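Local coordinates for high affinity transport system protein p37 (Mycoplasma hyorhinis, PDB 3EKI) that binds thiamine diphosphate outside the cell membrane as the lipoprotein component of a high-affinity transport system, at residues 238-243 and 278-283. Residues are numbered along the deposited sequence; the frame is centred on the assembly and turned at random.
Sequences KDWNTF and NEDRSA
W240 and D280 alone join residues 238-243 to residues 278-283, through one hydrogen bond between two buried side chains. The indole N-H of W240 points at D280: NE1 lies 3.1 Å from OD2, and the N-H...O angle of 179° makes the bond practically straight. OD2 sits in the ring plane, at the indole edge. The ring and carboxylate planes are 59° apart, and NE1 approaches OD2 from above the carboxylate plane. D280 OD1 lies just off the ring plane at the edge of the six-membered ring, 3.6 Å from W240 CZ2, a van der Waals contact. In W240, CG stands anti to the backbone N (chi1 172°), which directs the indole from the first turn of helix 240-245 toward helix 277-283. D239 N-caps that first turn, its OD1 accepting from T242 N at 3.2 Å.

The close packing gathers round the indole: F274 stacks on it, F270 meets it at an angle, and L266 and I248 also touch it. D280 OD1 forms a salt bridge with R244 NE and is hydrogen-bonded to Y288 OH. On the solvent side, by contrast, N241 is exposed; its OD1 accepts from R244 NH1 and so steadies the arginine that pairs with D280.

The contact lies in the lobe with the five-stranded mixed sheet, well away from the thiamine diphosphate, and links two helices of that lobe. With an indole N-H, a tyrosine hydroxyl and a guanidinium sharing its two oxygens, the buried D280 is probably kept ionised and its carboxylate held in one orientation.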
loop_
_atom_site.group_PDB
_atom_site.type_symbol
_atom_site.label_atom_id
_atom_site.label_comp_id
_atom_site.label_asym_id
_atom_site.label_seq_id
_atom_site.Cartn_x
_atom_site.Cartn_y
_atom_site.Cartn_z
ATOM N N LYS A 238 6.362 26.534 11.216
ATOM C CA LYS A 238 5.155 25.888 11.738
ATOM C C LYS A 238 3.924 26.773 11.616
ATOM O O LYS A 238 3.048 26.854 12.463
ATOM C CB LYS A 238 5.378 25.362 13.157
ATOM C CG LYS A 238 6.476 24.322 13.219
ATOM C CD LYS A 238 6.716 23.733 14.586
ATOM C CE LYS A 238 7.936 22.814 14.592
ATOM N NZ LYS A 238 8.209 22.282 15.951
ATOM N N ASP A 239 3.778 27.442 10.488
ATOM C CA ASP A 239 2.652 28.292 10.135
ATOM C C ASP A 239 1.652 27.460 9.320
ATOM O O ASP A 239 1.658 27.396 8.104
ATOM C CB ASP A 239 3.124 29.516 9.389
ATOM C CG ASP A 239 2.015 30.465 8.990
ATOM O OD1 ASP A 239 0.824 30.221 9.297
ATOM O OD2 ASP A 239 2.380 31.482 8.341
ATOM N N TRP A 240 0.821 26.794 10.123
ATOM C CA TRP A 240 -0.171 25.873 9.592
ATOM C C TRP A 240 -1.133 26.594 8.670
ATOM O O TRP A 240 -1.433 26.119 7.579
ATOM C CB TRP A 240 -0.931 25.164 10.734
ATOM C CG TRP A 240 -2.092 24.363 10.208
ATOM C CD1 TRP A 240 -3.407 24.601 10.482
ATOM C CD2 TRP A 240 -2.045 23.220 9.338
ATOM N NE1 TRP A 240 -4.186 23.677 9.839
ATOM C CE2 TRP A 240 -3.387 22.830 9.133
ATOM C CE3 TRP A 240 -1.041 22.486 8.707
ATOM C CZ2 TRP A 240 -3.702 21.733 8.321
ATOM C CZ3 TRP A 240 -1.361 21.412 7.909
ATOM C CH2 TRP A 240 -2.701 21.034 7.716
ATOM N N ASN A 241 -1.676 27.738 9.056
ATOM C CA ASN A 241 -2.619 28.457 8.225
ATOM C C ASN A 241 -2.062 28.731 6.843
ATOM O O ASN A 241 -2.711 28.459 5.835
ATOM C CB ASN A 241 -2.976 29.780 8.913
ATOM C CG ASN A 241 -4.005 30.529 8.098
ATOM O OD1 ASN A 241 -5.047 29.962 7.756
ATOM N ND2 ASN A 241 -3.760 31.789 7.789
ATOM N N THR A 242 -0.837 29.225 6.808
ATOM C CA THR A 242 -0.212 29.537 5.531
ATOM C C THR A 242 0.072 28.276 4.721
ATOM O O THR A 242 -0.185 28.253 3.504
ATOM C CB THR A 242 1.093 30.326 5.750
ATOM O OG1 THR A 242 0.752 31.567 6.395
ATOM C CG2 THR A 242 1.735 30.623 4.412
ATOM N N PHE A 243 0.563 27.266 5.447
ATOM C CA PHE A 243 0.863 25.997 4.792
ATOM C C PHE A 243 -0.377 25.373 4.158
ATOM O O PHE A 243 -0.485 25.097 2.958
ATOM C CB PHE A 243 1.497 25.049 5.799
ATOM C CG PHE A 243 1.928 23.717 5.215
ATOM C CD1 PHE A 243 1.098 22.621 5.261
ATOM C CD2 PHE A 243 3.180 23.594 4.629
ATOM C CE1 PHE A 243 1.553 21.428 4.744
ATOM C CE2 PHE A 243 3.627 22.403 4.103
ATOM C CZ PHE A 243 2.785 21.311 4.141
ATOM N N ASN A 278 -10.011 16.345 9.202
ATOM C CA ASN A 278 -11.439 16.508 8.880
ATOM C C ASN A 278 -12.037 17.757 9.509
ATOM O O ASN A 278 -12.807 18.495 8.894
ATOM C CB ASN A 278 -12.191 15.241 9.348
ATOM C CG ASN A 278 -12.138 14.170 8.269
ATOM O OD1 ASN A 278 -11.566 14.358 7.192
ATOM N ND2 ASN A 278 -12.741 13.018 8.549
ATOM N N GLU A 279 -11.664 18.027 10.763
ATOM C CA GLU A 279 -12.185 19.236 11.403
ATOM C C GLU A 279 -11.649 20.484 10.720
ATOM O O GLU A 279 -12.428 21.399 10.494
ATOM C CB GLU A 279 -11.857 19.303 12.888
ATOM C CG GLU A 279 -13.013 18.871 13.788
ATOM C CD GLU A 279 -12.724 19.072 15.264
ATOM O OE1 GLU A 279 -13.025 20.164 15.797
ATOM O OE2 GLU A 279 -12.200 18.137 15.901
ATOM N N ASP A 280 -10.369 20.497 10.411
ATOM C CA ASP A 280 -9.781 21.631 9.685
ATOM C C ASP A 280 -10.424 21.838 8.326
ATOM O O ASP A 280 -10.732 22.962 7.931
ATOM C CB ASP A 280 -8.274 21.383 9.569
ATOM C CG ASP A 280 -7.480 22.602 9.122
ATOM O OD1 ASP A 280 -7.122 22.646 7.922
ATOM O OD2 ASP A 280 -7.234 23.503 9.951
ATOM N N ARG A 281 -10.676 20.767 7.567
ATOM C CA ARG A 281 -11.317 20.918 6.267
ATOM C C ARG A 281 -12.723 21.468 6.369
ATOM O O ARG A 281 -13.173 22.225 5.520
ATOM C CB ARG A 281 -11.297 19.577 5.528
ATOM C CG ARG A 281 -12.291 19.527 4.380
ATOM C CD ARG A 281 -12.281 18.154 3.724
ATOM N NE ARG A 281 -12.648 17.073 4.644
ATOM C CZ ARG A 281 -12.578 15.786 4.307
ATOM N NH1 ARG A 281 -12.172 15.424 3.099
ATOM N NH2 ARG A 281 -12.918 14.826 5.147
ATOM N N SER A 282 -13.458 21.118 7.439
ATOM C CA SER A 282 -14.827 21.594 7.585
ATOM C C SER A 282 -14.892 23.099 7.803
ATOM O O SER A 282 -15.894 23.762 7.584
ATOM C CB SER A 282 -15.538 20.862 8.722
ATOM O OG SER A 282 -15.238 21.397 9.997
ATOM N N ALA A 283 -13.786 23.670 8.269
ATOM C CA ALA A 283 -13.749 25.112 8.461
ATOM C C ALA A 283 -13.024 25.813 7.322
ATOM O O ALA A 283 -13.094 27.044 7.242
ATOM C CB ALA A 283 -13.044 25.427 9.775
#